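Major capsid protein (Faustovirus, PDB 5J7O) probably forms the double jelly-roll capsomers, each a trimer of this chain, that build the protein shell around the double-stranded DNA genome of this large virus. Local coordinates at residues 522-527 against 594-599. Residues are numbered along the deposited sequence; the frame is centred on the assembly and turned at random.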
# COMPACT_ATOMS: atom_id res chain seq x y z
N GLU B 522 18.80 -11.12 9.16
CA GLU B 522 18.44 -10.97 10.56
C GLU B 522 19.65 -11.18 11.46
O GLU B 522 20.47 -12.07 11.23
CB GLU B 522 17.33 -11.96 10.93
CG GLU B 522 15.99 -11.68 10.26
CD GLU B 522 14.94 -12.72 10.60
OE1 GLU B 522 14.98 -13.28 11.72
OE2 GLU B 522 14.06 -12.98 9.74
N THR B 523 19.75 -10.34 12.50
CA THR B 523 20.83 -10.44 13.47
C THR B 523 20.43 -11.16 14.74
O THR B 523 21.31 -11.55 15.52
CB THR B 523 21.35 -9.04 13.83
OG1 THR B 523 20.26 -8.22 14.28
CG2 THR B 523 22.01 -8.38 12.62
N LEU B 524 19.13 -11.36 14.98
CA LEU B 524 18.64 -12.08 16.14
C LEU B 524 17.97 -13.37 15.68
O LEU B 524 17.08 -13.34 14.82
CB LEU B 524 17.65 -11.23 16.94
CG LEU B 524 18.20 -9.99 17.64
CD1 LEU B 524 17.05 -9.12 18.15
CD2 LEU B 524 19.12 -10.38 18.78
N ASP B 525 18.39 -14.50 16.25
CA ASP B 525 17.74 -15.77 15.98
C ASP B 525 16.66 -16.08 17.01
O ASP B 525 15.51 -16.33 16.64
CB ASP B 525 18.78 -16.91 15.96
CG ASP B 525 19.69 -16.85 14.75
OD1 ASP B 525 19.26 -16.29 13.71
OD2 ASP B 525 20.82 -17.36 14.83
N THR B 526 17.01 -16.06 18.29
CA THR B 526 16.08 -16.33 19.37
C THR B 526 16.24 -15.27 20.45
O THR B 526 17.29 -14.64 20.58
CB THR B 526 16.30 -17.72 19.99
OG1 THR B 526 17.51 -17.72 20.75
CG2 THR B 526 16.39 -18.79 18.91
N VAL B 527 15.17 -15.08 21.23
CA VAL B 527 15.18 -14.15 22.36
C VAL B 527 14.50 -14.82 23.55
O VAL B 527 13.49 -15.52 23.39
CB VAL B 527 14.51 -12.81 22.01
CG1 VAL B 527 14.36 -11.94 23.25
CG2 VAL B 527 15.31 -12.07 20.95
N ILE B 594 17.70 -9.95 29.06
CA ILE B 594 17.28 -10.29 27.70
C ILE B 594 18.39 -11.12 27.08
O ILE B 594 19.53 -10.65 26.95
CB ILE B 594 16.99 -9.04 26.86
CG1 ILE B 594 15.81 -8.26 27.44
CG2 ILE B 594 16.72 -9.42 25.41
CD1 ILE B 594 15.50 -6.98 26.69
N GLU B 595 18.07 -12.36 26.72
CA GLU B 595 19.05 -13.30 26.18
C GLU B 595 18.79 -13.50 24.69
O GLU B 595 17.63 -13.67 24.28
CB GLU B 595 18.98 -14.63 26.92
CG GLU B 595 19.07 -14.50 28.42
CD GLU B 595 18.97 -15.83 29.14
OE1 GLU B 595 18.87 -15.83 30.38
OE2 GLU B 595 18.98 -16.87 28.45
N TYR B 596 19.85 -13.47 23.90
CA TYR B 596 19.74 -13.59 22.45
C TYR B 596 20.74 -14.63 21.94
O TYR B 596 21.75 -14.92 22.58
CB TYR B 596 20.00 -12.25 21.75
CG TYR B 596 21.46 -11.84 21.74
CD1 TYR B 596 22.30 -12.21 20.70
CD2 TYR B 596 22.00 -11.10 22.78
CE1 TYR B 596 23.64 -11.85 20.69
CE2 TYR B 596 23.33 -10.73 22.78
CZ TYR B 596 24.14 -11.11 21.74
OH TYR B 596 25.47 -10.74 21.73
N THR B 597 20.43 -15.16 20.77
CA THR B 597 21.39 -15.92 19.97
C THR B 597 21.40 -15.33 18.57
O THR B 597 20.36 -14.92 18.05
CB THR B 597 21.04 -17.42 19.92
OG1 THR B 597 19.64 -17.58 19.66
CG2 THR B 597 21.39 -18.09 21.24
N SER B 598 22.58 -15.28 17.96
CA SER B 598 22.77 -14.59 16.70
C SER B 598 23.55 -15.46 15.73
O SER B 598 24.50 -16.15 16.12
CB SER B 598 23.51 -13.26 16.90
OG SER B 598 23.67 -12.57 15.67
N SER B 599 23.15 -15.43 14.46
CA SER B 599 23.91 -16.03 13.38
C SER B 599 24.82 -15.03 12.68
O SER B 599 25.60 -15.43 11.81
CB SER B 599 22.96 -16.67 12.36
OG SER B 599 22.24 -17.75 12.93
O HOH W 1 20.77 -14.22 13.63
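A classic beta bulge sets two consecutive residues, D525 and T526, against the single residue T597, with the extra one, D525, just ahead of strand 526-531. Its two backbone bonds run from D525 N to T597 O, 2.7 Å and fairly straight at 162°, and from T597 N to T526 O, a longer 3.2 Å. The hydroxyls OG1 of T526 and OG1 of T597 lie close enough to share a hydrogen bond, but the modelled separation is too short to trust and the bond stays doubtful; Q539 binds the T526 hydroxyl as well. Strands 526-531 and 592-597 are the antiparallel middle pair of a four-stranded sheet in the second half of this double jelly-roll chain, with 432-436 and 534-541 outside them. On the sheet face of V527 and Y596, L524 lays CD2 3.6 Å from Y596 CB, the two side chains crossing at about a right angle, while V527 CG1 sits beside I594 CG2 at 4.1 Å; L567 and L569 pack against this cluster. Past the strand ends, S598 OG, anti to its backbone N (chi1 -179°), donates to T523 O at 2.6 Å, its oxygen also accepting from F600 and C601. One water bridges E522 O and S599 N, reaching D525 OD1 more weakly.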